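Local atomic coordinates of CT263 (Chlamydia trachomatis, PDB entry 4QAS), a protein that probably acts as a nucleosidase of the MTAN type, hydrolysing a futalosine-pathway intermediate on the way to menaquinone. Residues 91-97 with 118-124; 107-111 with 145-149; 111-117 with 157-161. The protein carries 1 engineered substitution. All blocks are in the same frame, centred on the assembly; numbering follows the deposited sequence. Where two conformers were deposited one is given.

Interaction 1: residues 91-97 with 118-124; sequences YTITSVK and PLAQLTS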
ATOM      1  N   TYR A  91       3.475  12.547  -9.848  1.00 12.98           N
ATOM      2  CA  TYR A  91       3.345  12.638 -11.289  1.00 12.80           C
ATOM      3  C   TYR A  91       3.923  11.388 -11.923  1.00 12.42           C
ATOM      4  O   TYR A  91       4.772  10.711 -11.347  1.00 13.72           O
ATOM      5  CB  TYR A  91       4.137  13.831 -11.821  1.00 13.62           C
ATOM      6  CG  TYR A  91       3.613  15.158 -11.393  1.00 13.09           C
ATOM      7  CD1 TYR A  91       4.028  15.763 -10.219  1.00 14.96           C
ATOM      8  CD2 TYR A  91       2.711  15.854 -12.197  1.00 14.94           C
ATOM      9  CE1 TYR A  91       3.565  17.001  -9.851  1.00 15.32           C
ATOM     10  CE2 TYR A  91       2.248  17.106 -11.839  1.00 16.47           C
ATOM     11  CZ  TYR A  91       2.670  17.680 -10.652  1.00 16.69           C
ATOM     12  OH  TYR A  91       2.239  18.931 -10.239  1.00 19.36           O
ATOM     13  N   THR A  92       3.449  11.126 -13.133  1.00 13.10           N
ATOM     14  CA  THR A  92       4.129  10.215 -14.036  1.00 13.55           C
ATOM     15  C   THR A  92       4.836  11.016 -15.114  1.00 14.91           C
ATOM     16  O   THR A  92       4.389  12.092 -15.491  1.00 16.54           O
ATOM     17  CB  THR A  92       3.167   9.169 -14.624  1.00 15.36           C
ATOM     18  OG1 THR A  92       3.953   8.178 -15.315  1.00 18.26           O
ATOM     19  CG2 THR A  92       2.115   9.764 -15.518  1.00 15.47           C
ATOM     20  N   ILE A  93       5.953  10.507 -15.581  1.00 14.53           N
ATOM     21  CA  ILE A  93       6.835  11.241 -16.498  1.00 13.27           C
ATOM     22  C   ILE A  93       6.594  10.831 -17.942  1.00 15.56           C
ATOM     23  O   ILE A  93       6.469   9.636 -18.265  1.00 16.16           O
ATOM     24  CB  ILE A  93       8.291  11.014 -16.079  1.00 14.10           C
ATOM     25  CG1 ILE A  93       8.485  11.406 -14.618  1.00 14.58           C
ATOM     26  CG2 ILE A  93       9.237  11.730 -17.014  1.00 13.83           C
ATOM     27  CD1 ILE A  93       8.050  12.847 -14.273  1.00 14.30           C
ATOM     28  N   THR A  94       6.541  11.822 -18.836  1.00 15.61           N
ATOM     29  CA  THR A  94       6.389  11.557 -20.259  1.00 15.97           C
ATOM     30  C   THR A  94       7.732  11.473 -20.953  1.00 16.45           C
ATOM     31  O   THR A  94       7.919  10.629 -21.831  1.00 18.88           O
ATOM     32  CB  THR A  94       5.530  12.653 -20.890  1.00 19.25           C
ATOM     33  OG1 THR A  94       6.107  13.935 -20.612  1.00 20.19           O
ATOM     34  CG2 THR A  94       4.126  12.611 -20.295  1.00 23.47           C
ATOM     35  N   SER A  95       8.658  12.358 -20.616  1.00 16.36           N
ATOM     36  CA  SER A  95      10.012  12.289 -21.138  1.00 17.06           C
ATOM     37  C   SER A  95      10.962  12.794 -20.068  1.00 17.18           C
ATOM     38  O   SER A  95      10.596  13.592 -19.203  1.00 15.30           O
ATOM     39  CB  SER A  95      10.175  13.064 -22.447  1.00 20.66           C
ATOM     40  OG  SER A  95      10.189  14.444 -22.186  1.00 23.01           O
ATOM     41  N   VAL A  96      12.184  12.286 -20.132  1.00 14.63           N
ATOM     42  CA  VAL A  96      13.241  12.665 -19.221  1.00 14.69           C
ATOM     43  C   VAL A  96      14.437  13.142 -20.038  1.00 14.18           C
ATOM     44  O   VAL A  96      14.822  12.501 -21.034  1.00 16.01           O
ATOM     45  CB  VAL A  96      13.600  11.509 -18.273  1.00 15.30           C
ATOM     46  CG1 VAL A  96      14.006  10.251 -19.037  1.00 16.62           C
ATOM     47  CG2 VAL A  96      14.649  11.950 -17.284  1.00 16.35           C
ATOM     48  N   LYS A  97      15.003  14.264 -19.636  1.00 15.54           N
ATOM     49  CA  LYS A  97      16.166  14.865 -20.283  1.00 17.84           C
ATOM     50  C   LYS A  97      17.317  14.822 -19.298  1.00 21.99           C
ATOM     51  O   LYS A  97      17.150  15.231 -18.147  1.00 20.49           O
ATOM     52  CB  LYS A  97      15.916  16.356 -20.555  1.00 26.61           C
ATOM     53  CG  LYS A  97      14.895  16.729 -21.607  1.00 47.18           C
ATOM     54  CD  LYS A  97      14.919  18.249 -21.858  1.00 63.53           C
ATOM     55  CE  LYS A  97      14.583  19.048 -20.598  1.00 83.58           C
ATOM     56  NZ  LYS A  97      14.552  20.523 -20.813  1.00 94.94           N
ATOM     57  N   PRO A 118      -1.074  12.320 -13.172  1.00 15.43           N
ATOM     58  CA  PRO A 118      -0.877  13.497 -14.014  1.00 16.23           C
ATOM     59  C   PRO A 118       0.507  13.514 -14.623  1.00 14.88           C
ATOM     60  O   PRO A 118       1.475  13.011 -14.054  1.00 14.48           O
ATOM     61  CB  PRO A 118      -1.072  14.664 -13.049  1.00 18.00           C
ATOM     62  CG  PRO A 118      -0.712  14.100 -11.720  1.00 17.09           C
ATOM     63  CD  PRO A 118      -1.089  12.663 -11.738  1.00 16.27           C
ATOM     64  N   LEU A 119       0.588  14.123 -15.803  1.00 15.89           N
ATOM     65  CA  LEU A 119       1.795  14.076 -16.613  1.00 16.16           C
ATOM     66  C   LEU A 119       2.749  15.207 -16.253  1.00 18.06           C
ATOM     67  O   LEU A 119       2.327  16.346 -16.001  1.00 18.88           O
ATOM     68  CB  LEU A 119       1.411  14.173 -18.088  1.00 19.24           C
ATOM     69  CG  LEU A 119       0.361  13.181 -18.594  1.00 20.51           C
ATOM     70  CD1 LEU A 119       0.055  13.419 -20.064  1.00 23.65           C
ATOM     71  CD2 LEU A 119       0.833  11.770 -18.368  1.00 21.09           C
ATOM     72  N   ALA A 120       4.045  14.918 -16.327  1.00 16.11           N
ATOM     73  CA  ALA A 120       5.073  15.939 -16.149  1.00 17.90           C
ATOM     74  C   ALA A 120       6.323  15.547 -16.921  1.00 16.46           C
ATOM     75  O   ALA A 120       6.546  14.369 -17.233  1.00 16.29           O
ATOM     76  CB  ALA A 120       5.452  16.141 -14.681  1.00 17.93           C
ATOM     77  N   GLN A 121       7.159  16.542 -17.185  1.00 19.08           N
ATOM     78  CA  GLN A 121       8.481  16.344 -17.769  1.00 16.85           C
ATOM     79  C   GLN A 121       9.533  16.418 -16.683  1.00 15.59           C
ATOM     80  O   GLN A 121       9.366  17.122 -15.678  1.00 17.66           O
ATOM     81  CB  GLN A 121       8.782  17.417 -18.806  1.00 23.09           C
ATOM     82  CG  GLN A 121       7.944  17.259 -20.078  1.00 41.47           C
ATOM     83  CD  GLN A 121       8.234  18.322 -21.126  1.00 74.40           C
ATOM     84  OE1 GLN A 121       8.494  19.480 -20.798  1.00 83.94           O
ATOM     85  NE2 GLN A 121       8.187  17.930 -22.398  1.00 82.99           N
ATOM     86  N   LEU A 122      10.591  15.630 -16.854  1.00 15.41           N
ATOM     87  CA  LEU A 122      11.641  15.461 -15.855  1.00 13.06           C
ATOM     88  C   LEU A 122      12.971  15.826 -16.495  1.00 14.55           C
ATOM     89  O   LEU A 122      13.232  15.472 -17.644  1.00 15.51           O
ATOM     90  CB  LEU A 122      11.697  14.021 -15.413  1.00 13.74           C
ATOM     91  CG  LEU A 122      12.722  13.678 -14.337  1.00 14.28           C
ATOM     92  CD1 LEU A 122      12.451  14.437 -13.023  1.00 14.38           C
ATOM     93  CD2 LEU A 122      12.720  12.207 -14.121  1.00 14.52           C
ATOM     94  N   THR A 123      13.803  16.556 -15.761  1.00 14.63           N
ATOM     95  CA  THR A 123      15.192  16.776 -16.120  1.00 14.96           C
ATOM     96  C   THR A 123      16.052  16.182 -15.029  1.00 14.57           C
ATOM     97  O   THR A 123      15.779  16.397 -13.849  1.00 14.73           O
ATOM     98  CB  THR A 123      15.490  18.254 -16.243  1.00 16.27           C
ATOM     99  OG1 THR A 123      14.712  18.785 -17.308  1.00 20.81           O
ATOM    100  CG2 THR A 123      16.947  18.505 -16.570  1.00 19.56           C
ATOM    101  N   SER A 124      17.087  15.452 -15.432  1.00 15.35           N
ATOM    102  CA  SER A 124      18.033  14.825 -14.516  1.00 15.69           C
ATOM    103  C   SER A 124      19.342  15.579 -14.595  1.00 16.57           C
ATOM    104  O   SER A 124      19.846  15.833 -15.690  1.00 18.71           O
ATOM    105  CB  SER A 124      18.304  13.366 -14.889  1.00 15.66           C
ATOM    106  OG  SER A 124      17.124  12.587 -14.816  1.00 16.45           O
TER
HETATM  107  O   HOH W   1       7.575  14.963 -22.772  1.00 28.40           O
HETATM  108  O   HOH W   2      11.851  16.298 -20.145  1.00 28.80           O
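A parallel pair of neighbouring strands in the central mixed sheet is formed here, Thr-92 bridging to Leu-119 and Lys-97 to Thr-123, with a beta bulge where the first strand turns a corner at Thr-94. Before the bulge, Thr-92 N donates to Pro-118 O and Thr-92 O takes Ala-120 N at 3.0 Å. Ala-120 O then receives Thr-94 N, and past the bulge the ladder resumes one residue out of step: Leu-122 N to Ser-95 O, Lys-97 N to Leu-122 O (2.9 Å), Ser-124 N to Lys-97 O (2.7 Å, nearly straight at 169°). On the face carrying Ile-93, Val-96 and Leu-122, Leu-122 CB meets Ile-93 CG2 at 3.7 Å, while its CD2 lies alongside Val-96 CG2, also 3.7 Å away. Tyr-91 brings CD2 against Ala-120 CB (3.7 Å). At the bulge, water 1 receives Gln-121 NE2 and donates to Ser-95 OG, which also bonds Glu-108 on the next strand; the same water bonds Thr-94 OG1. With chi1 at 55°, Thr-94 places OG1 within bonding distance of this water and lays CG2 over Leu-119 CB, 3.8 Å off. The result is a beta bulge within a parallel strand pair, consistent with the curled sheet of the MTAN fold.

Interaction 2: residues 107-111 with 145-149; sequences EELEV and FFIAK
This is apolar packing of a helix on a strand: helix 144-153 lies against strand 106-110, which pairs with strand 90-99 in the mixed sheet. The short axes pass 9.1 Å apart at 61°; side chains make most of the contact, and backbone atoms of Glu-108 and Lys-149 also take part. Phe-145 is the main piece on the helix side. Its CG stands anti to the backbone N (chi1 -176°), which carries the ring out to the strand between Glu-107 and Leu-109. Leu-109 reaches it through CG, 3.8 Å from Phe-145 CE2, the two side chains crossing at about a right angle. Glu-107 lies over one face of the ring, but that side chain is poorly ordered and modelled too close, so the details of its fit are doubtful. The backbone of Glu-108 passes the same ring, its C atom lying at the edge in the ring plane.

Here one helix packs along strand 106-110, consistent with the alpha/beta architecture of MTAN-type nucleosidases. One turn on from Phe-145, Leu-109 CD1 sits 3.8 Å from Lys-149 CA and 4.3 Å from Ala-148 CB, so this leucine spans the helix turn: CG at the phenylalanine, CD1 beside the backbone that Lys-149 N closes onto Phe-145 O. Where the strand runs out, Val-111 CG1, in the conformer modelled here, touches the small Ala-148 CB at 3.8 Å, and here the CA atoms come nearest, with 7.1 Å between Val-111 CA and Ala-148 CA. Met-160 of strand 158-167 packs against both Val-111 and Ala-148.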
ATOM      1  N   GLU A 107      20.364  15.192 -23.684  1.00 18.33           N
ATOM      2  CA  GLU A 107      19.795  14.027 -24.320  1.00 20.17           C
ATOM      3  C   GLU A 107      18.395  13.884 -23.740  1.00 19.52           C
ATOM      4  O   GLU A 107      18.085  14.464 -22.690  1.00 23.46           O
ATOM      5  CB  GLU A 107      20.660  12.780 -24.079  1.00 34.02           C
ATOM      6  CG  GLU A 107      21.140  12.593 -22.651  1.00156.07           C
ATOM      7  CD  GLU A 107      22.141  11.449 -22.517  1.00 99.90           C
ATOM      8  OE1 GLU A 107      22.270  10.652 -23.471  1.00 75.98           O
ATOM      9  OE2 GLU A 107      22.792  11.344 -21.455  1.00106.22           O
ATOM     10  N   GLU A 108      17.536  13.155 -24.425  1.00 17.82           N
ATOM     11  CA  GLU A 108      16.157  13.042 -23.972  1.00 17.14           C
ATOM     12  C   GLU A 108      15.575  11.729 -24.437  1.00 17.11           C
ATOM     13  O   GLU A 108      15.819  11.304 -25.574  1.00 18.22           O
ATOM     14  CB  GLU A 108      15.305  14.211 -24.495  1.00 17.59           C
ATOM     15  CG  GLU A 108      13.910  14.270 -23.886  1.00 19.91           C
ATOM     16  CD  GLU A 108      13.079  15.448 -24.400  1.00 21.94           C
ATOM     17  OE1 GLU A 108      11.870  15.524 -24.094  1.00 22.71           O
ATOM     18  OE2 GLU A 108      13.643  16.288 -25.136  1.00 23.87           O
ATOM     19  N   LEU A 109      14.814  11.078 -23.561  1.00 15.98           N
ATOM     20  CA  LEU A 109      14.121   9.847 -23.873  1.00 18.16           C
ATOM     21  C   LEU A 109      12.688   9.902 -23.396  1.00 17.83           C
ATOM     22  O   LEU A 109      12.402  10.378 -22.290  1.00 17.38           O
ATOM     23  CB  LEU A 109      14.788   8.655 -23.220  1.00 19.54           C
ATOM     24  CG  LEU A 109      16.114   8.201 -23.819  1.00 21.37           C
ATOM     25  CD1 LEU A 109      16.694   7.132 -22.888  1.00 25.82           C
ATOM     26  CD2 LEU A 109      15.966   7.692 -25.230  1.00 23.15           C
ATOM     27  N   GLU A 110      11.791   9.369 -24.207  1.00 17.24           N
ATOM     28  CA  GLU A 110      10.424   9.165 -23.781  1.00 17.31           C
ATOM     29  C   GLU A 110      10.369   8.036 -22.752  1.00 17.57           C
ATOM     30  O   GLU A 110      11.144   7.073 -22.802  1.00 19.35           O
ATOM     31  CB  GLU A 110       9.545   8.796 -24.972  1.00 18.31           C
ATOM     32  CG  GLU A 110       8.072   9.085 -24.745  1.00 19.46           C
ATOM     33  CD  GLU A 110       7.749  10.583 -24.795  1.00 20.76           C
ATOM     34  OE1 GLU A 110       6.596  10.959 -24.474  1.00 25.35           O
ATOM     35  OE2 GLU A 110       8.617  11.367 -25.210  1.00 23.10           O
ATOM     36  N   VAL A 111       9.435   8.173 -21.811  1.00 18.59           N
ATOM     37  CA  VAL A 111       9.171   7.095 -20.876  0.55 20.83           C
ATOM     38  C   VAL A 111       7.678   6.830 -20.879  1.00 22.06           C
ATOM     39  O   VAL A 111       6.865   7.620 -21.362  1.00 22.27           O
ATOM     40  CB  VAL A 111       9.709   7.326 -19.448  0.55 20.43           C
ATOM     41  CG1 VAL A 111      11.210   7.100 -19.387  0.55 25.83           C
ATOM     42  CG2 VAL A 111       9.384   8.705 -19.002  0.55 21.14           C
ATOM     43  N   PHE A 145      17.162   9.902 -15.914  1.00 15.98           N
ATOM     44  CA  PHE A 145      17.622   9.648 -17.271  1.00 16.32           C
ATOM     45  C   PHE A 145      18.525   8.418 -17.317  1.00 15.71           C
ATOM     46  O   PHE A 145      18.389   7.565 -18.193  1.00 17.57           O
ATOM     47  CB  PHE A 145      18.351  10.831 -17.894  1.00 17.48           C
ATOM     48  CG  PHE A 145      18.718  10.556 -19.316  1.00 19.61           C
ATOM     49  CD1 PHE A 145      19.893   9.905 -19.621  1.00 19.33           C
ATOM     50  CD2 PHE A 145      17.854  10.871 -20.356  1.00 21.58           C
ATOM     51  CE1 PHE A 145      20.204   9.592 -20.899  1.00 21.72           C
ATOM     52  CE2 PHE A 145      18.165  10.590 -21.647  1.00 22.50           C
ATOM     53  CZ  PHE A 145      19.356   9.943 -21.938  1.00 24.05           C
ATOM     54  N   PHE A 146      19.474   8.326 -16.371  1.00 17.73           N
ATOM     55  CA  PHE A 146      20.348   7.167 -16.289  1.00 18.89           C
ATOM     56  C   PHE A 146      19.549   5.872 -16.301  1.00 17.38           C
ATOM     57  O   PHE A 146      19.880   4.941 -17.037  1.00 18.58           O
ATOM     58  CB  PHE A 146      21.193   7.278 -15.017  1.00 22.41           C
ATOM     59  CG  PHE A 146      21.965   6.033 -14.690  1.00 22.33           C
ATOM     60  CD1 PHE A 146      22.958   5.607 -15.538  1.00 23.88           C
ATOM     61  CD2 PHE A 146      21.692   5.285 -13.547  1.00 23.53           C
ATOM     62  CE1 PHE A 146      23.696   4.467 -15.284  1.00 27.90           C
ATOM     63  CE2 PHE A 146      22.430   4.131 -13.279  1.00 28.65           C
ATOM     64  CZ  PHE A 146      23.431   3.726 -14.156  1.00 25.74           C
ATOM     65  N   ILE A 147      18.470   5.817 -15.518  1.00 16.12           N
ATOM     66  CA  ILE A 147      17.698   4.585 -15.418  1.00 17.57           C
ATOM     67  C   ILE A 147      16.982   4.300 -16.731  1.00 16.83           C
ATOM     68  O   ILE A 147      16.969   3.165 -17.205  1.00 18.50           O
ATOM     69  CB  ILE A 147      16.714   4.677 -14.239  1.00 16.10           C
ATOM     70  CG1 ILE A 147      17.491   4.780 -12.922  1.00 16.28           C
ATOM     71  CG2 ILE A 147      15.787   3.461 -14.229  1.00 18.55           C
ATOM     72  CD1 ILE A 147      16.655   5.224 -11.735  1.00 16.77           C
ATOM     73  N   ALA A 148      16.331   5.321 -17.310  1.00 17.55           N
ATOM     74  CA  ALA A 148      15.620   5.111 -18.572  1.00 17.15           C
ATOM     75  C   ALA A 148      16.569   4.648 -19.664  1.00 20.24           C
ATOM     76  O   ALA A 148      16.217   3.805 -20.501  1.00 21.79           O
ATOM     77  CB  ALA A 148      14.928   6.390 -19.021  1.00 21.14           C
ATOM     78  N   LYS A 149      17.774   5.223 -19.714  1.00 20.03           N
ATOM     79  CA  LYS A 149      18.730   4.817 -20.738  1.00 22.88           C
ATOM     80  C   LYS A 149      19.195   3.384 -20.518  1.00 22.66           C
ATOM     81  O   LYS A 149      19.310   2.611 -21.474  1.00 25.60           O
ATOM     82  CB  LYS A 149      19.908   5.784 -20.762  1.00 23.48           C
ATOM     83  CG  LYS A 149      20.971   5.448 -21.793  1.00 31.03           C
ATOM     84  CD  LYS A 149      20.413   5.542 -23.213  1.00 37.77           C
ATOM     85  CE  LYS A 149      21.497   5.368 -24.270  1.00 56.66           C
ATOM     86  NZ  LYS A 149      22.183   4.052 -24.157  1.00 62.19           N
TER

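Interaction 3: residues 111-117 with 157-161; sequences VTPIPRL and PCSMI
Ile-114 is the bump of this contact, reaching from the loop after strand 106-110 to the start of strand 158-167. Its CG1 rests on Ser-159 CB at 3.7 Å, and its CD1 sits between Met-160 O, 3.8 Å away, and Ile-161 CG1, where 3.3 Å is tighter than usual van der Waals contact. The two isoleucines cross at about a right angle, with the methyl end of one pressed on the CG1 branch of the other. Leu-117 comes to the same CG1 through its CD1, more loosely at 4.2 Å, so Ile-161 receives two loop side chains. It also packs on Leu-187, Ile-191 and Ile-194 of helix 180-197, and Ile-194 touches Ile-114 too. The type II turn from Ile-114 to Leu-117 brings both these apolar residues back to the strand, so that this connection between strands 106-110 and 119-124 packs on strand 158-167 and helix 180-197 of the alpha/beta fold. Farther back, in the conformers modelled here, Val-111 CG1 meets Met-160 CE crosswise at 4.1 Å. Polar bonds fix the loop's start: Thr-112 N gives a nearly straight bond (3.0 Å, 168°) to Cys-158 O, in the carbonyl plane. Ser-159 OG, placed beside its own backbone N by chi1 of -62°, donates to Thr-112 O at 2.8 Å from a position tilted 30° out of the carbonyl plane. Water 4 bridges Thr-112 OG1 and Cys-158 N, accepting from the latter; water 3 accepts Met-160 N.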
ATOM      1  N   VAL A 111       9.435   8.173 -21.811  1.00 18.59           N
ATOM      2  CA  VAL A 111       9.171   7.095 -20.876  0.55 20.83           C
ATOM      3  C   VAL A 111       7.678   6.830 -20.879  1.00 22.06           C
ATOM      4  O   VAL A 111       6.865   7.620 -21.362  1.00 22.27           O
ATOM      5  CB  VAL A 111       9.709   7.326 -19.448  0.55 20.43           C
ATOM      6  CG1 VAL A 111      11.210   7.100 -19.387  0.55 25.83           C
ATOM      7  CG2 VAL A 111       9.384   8.705 -19.002  0.55 21.14           C
ATOM      8  N   THR A 112       7.336   5.636 -20.416  1.00 19.37           N
ATOM      9  CA  THR A 112       5.972   5.128 -20.573  1.00 19.64           C
ATOM     10  C   THR A 112       5.106   5.666 -19.438  1.00 16.94           C
ATOM     11  O   THR A 112       5.352   5.327 -18.270  1.00 17.64           O
ATOM     12  CB  THR A 112       5.993   3.618 -20.528  1.00 20.31           C
ATOM     13  OG1 THR A 112       6.790   3.142 -21.625  1.00 25.51           O
ATOM     14  CG2 THR A 112       4.576   3.049 -20.630  1.00 23.56           C
ATOM     15  N   PRO A 113       4.071   6.465 -19.712  1.00 19.55           N
ATOM     16  CA  PRO A 113       3.296   7.033 -18.608  1.00 19.21           C
ATOM     17  C   PRO A 113       2.408   5.996 -17.945  1.00 18.40           C
ATOM     18  O   PRO A 113       1.850   5.101 -18.578  1.00 23.28           O
ATOM     19  CB  PRO A 113       2.452   8.128 -19.270  1.00 25.31           C
ATOM     20  CG  PRO A 113       3.006   8.301 -20.618  1.00 32.82           C
ATOM     21  CD  PRO A 113       3.607   6.985 -21.006  1.00 24.67           C
ATOM     22  N   ILE A 114       2.272   6.152 -16.643  1.00 17.98           N
ATOM     23  CA  ILE A 114       1.445   5.287 -15.811  1.00 17.57           C
ATOM     24  C   ILE A 114       0.020   5.810 -15.855  1.00 18.93           C
ATOM     25  O   ILE A 114      -0.191   7.025 -15.707  1.00 19.55           O
ATOM     26  CB  ILE A 114       1.985   5.298 -14.382  1.00 19.42           C
ATOM     27  CG1 ILE A 114       3.325   4.573 -14.378  1.00 27.73           C
ATOM     28  CG2 ILE A 114       0.988   4.681 -13.385  1.00 21.86           C
ATOM     29  CD1 ILE A 114       4.175   4.933 -13.256  1.00 22.69           C
ATOM     30  N   PRO A 115      -0.971   4.944 -16.003  1.00 19.77           N
ATOM     31  CA  PRO A 115      -2.361   5.406 -16.033  1.00 22.83           C
ATOM     32  C   PRO A 115      -2.753   6.134 -14.757  1.00 23.60           C
ATOM     33  O   PRO A 115      -2.307   5.798 -13.655  1.00 21.28           O
ATOM     34  CB  PRO A 115      -3.159   4.108 -16.162  1.00 24.27           C
ATOM     35  CG  PRO A 115      -2.217   3.100 -16.699  1.00 32.73           C
ATOM     36  CD  PRO A 115      -0.864   3.483 -16.217  1.00 21.55           C
ATOM     37  N   ARG A 116      -3.617   7.138 -14.920  1.00 21.88           N
ATOM     38  CA  ARG A 116      -4.303   7.855 -13.850  1.00 21.73           C
ATOM     39  C   ARG A 116      -3.397   8.747 -13.013  1.00 21.68           C
ATOM     40  O   ARG A 116      -3.855   9.301 -12.003  1.00 26.26           O
ATOM     41  CB  ARG A 116      -5.114   6.925 -12.955  1.00 26.45           C
ATOM     42  CG  ARG A 116      -6.323   6.401 -13.718  1.00 58.03           C
ATOM     43  CD  ARG A 116      -7.153   5.456 -12.909  1.00 86.72           C
ATOM     44  NE  ARG A 116      -6.410   4.253 -12.538  1.00 93.32           N
ATOM     45  CZ  ARG A 116      -6.326   3.153 -13.284  1.00 85.96           C
ATOM     46  NH1 ARG A 116      -6.936   3.082 -14.462  1.00 85.86           N
ATOM     47  NH2 ARG A 116      -5.622   2.117 -12.847  1.00 75.10           N
ATOM     48  N   LEU A 117      -2.177   8.918 -13.394  1.00 17.54           N
ATOM     49  CA  LEU A 117      -1.305   9.918 -12.788  1.00 16.31           C
ATOM     50  C   LEU A 117      -1.168  11.112 -13.724  1.00 17.90           C
ATOM     51  O   LEU A 117      -1.172  10.946 -14.956  1.00 18.01           O
ATOM     52  CB  LEU A 117       0.092   9.368 -12.471  1.00 15.14           C
ATOM     53  CG  LEU A 117       0.144   8.398 -11.274  1.00 15.74           C
ATOM     54  CD1 LEU A 117       1.540   7.796 -11.162  1.00 16.75           C
ATOM     55  CD2 LEU A 117      -0.223   9.075  -9.972  1.00 18.47           C
ATOM     56  N   PRO A 157      10.376  -1.930 -21.112  1.00 25.93           N
ATOM     57  CA  PRO A 157       9.700  -0.647 -20.895  1.00 20.93           C
ATOM     58  C   PRO A 157      10.017  -0.092 -19.508  1.00 20.63           C
ATOM     59  O   PRO A 157      10.228  -0.830 -18.543  1.00 19.73           O
ATOM     60  CB  PRO A 157       8.210  -0.993 -21.017  1.00 28.93           C
ATOM     61  CG  PRO A 157       8.136  -2.365 -21.563  1.00 37.68           C
ATOM     62  CD  PRO A 157       9.426  -3.044 -21.271  1.00 37.59           C
ATOM     63  N   CYS A 158      10.073   1.240 -19.415  1.00 18.49           N
ATOM     64  CA  CYS A 158      10.394   1.950 -18.183  1.00 16.89           C
ATOM     65  C   CYS A 158       9.367   3.037 -17.932  1.00 16.52           C
ATOM     66  O   CYS A 158       9.055   3.819 -18.846  1.00 18.00           O
ATOM     67  CB  CYS A 158      11.777   2.606 -18.283  1.00 20.78           C
ATOM     68  SG  CYS A 158      12.408   3.324 -16.764  1.00 20.95           S
ATOM     69  N   SER A 159       8.835   3.074 -16.721  1.00 16.43           N
ATOM     70  CA  SER A 159       7.919   4.110 -16.282  1.00 15.39           C
ATOM     71  C   SER A 159       8.506   4.783 -15.064  1.00 13.53           C
ATOM     72  O   SER A 159       9.368   4.231 -14.390  1.00 16.55           O
ATOM     73  CB  SER A 159       6.549   3.530 -15.926  1.00 17.81           C
ATOM     74  OG  SER A 159       5.925   2.934 -17.015  1.00 19.49           O
ATOM     75  N   MET A 160       8.061   6.003 -14.805  1.00 14.55           N
ATOM     76  CA  MET A 160       8.567   6.803 -13.708  0.58 13.07           C
ATOM     77  C   MET A 160       7.436   7.430 -12.936  1.00 15.00           C
ATOM     78  O   MET A 160       6.488   7.934 -13.518  1.00 16.84           O
ATOM     79  CB  MET A 160       9.399   7.947 -14.228  0.58 20.60           C
ATOM     80  CG  MET A 160      10.790   7.586 -14.486  0.58 17.83           C
ATOM     81  SD  MET A 160      11.701   8.962 -15.089  0.58 16.05           S
ATOM     82  CE  MET A 160      13.075   8.119 -15.857  0.58 45.10           C
ATOM     83  N   ILE A 161       7.564   7.373 -11.631  1.00 12.53           N
ATOM     84  CA  ILE A 161       6.706   8.069 -10.676  1.00 13.30           C
ATOM     85  C   ILE A 161       7.621   9.027  -9.931  1.00 12.53           C
ATOM     86  O   ILE A 161       8.621   8.604  -9.349  1.00 13.29           O
ATOM     87  CB  ILE A 161       6.087   7.100  -9.663  1.00 13.56           C
ATOM     88  CG1 ILE A 161       5.231   6.054 -10.367  1.00 15.15           C
ATOM     89  CG2 ILE A 161       5.249   7.863  -8.655  1.00 15.51           C
ATOM     90  CD1 ILE A 161       4.834   4.865  -9.486  1.00 16.88           C
TER
HETATM   91  O   HOH W   3       6.404   7.368 -16.732  1.00 18.77           O
HETATM   92  O   HOH W   4       9.588   2.920 -21.802  1.00 21.72           O

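One sheet carries all three contacts. Strand 90-99 lies at the centre, pairing with 119-124 in interaction 1 and also with 106-110 and 158-167, which belong to interactions 2 and 3. The centres of interactions 1 and 3 are about 9 Å apart, those of 1 and 2 about 10 Å, and those of 2 and 3 about 12 Å. Val-111 is shared by the latter two, and its N lies 2.9 Å from Thr-94 O at the bulge. Two more probable hydrogen bonds involve strand 90-99: Ser-95 OG to Glu-108 OE1, 2.8 Å, and Ile-114 N to Thr-92 OG1, 2.9 Å. In the conformer given, Met-160 SD packs 3.5 Å from Leu-122 CD2.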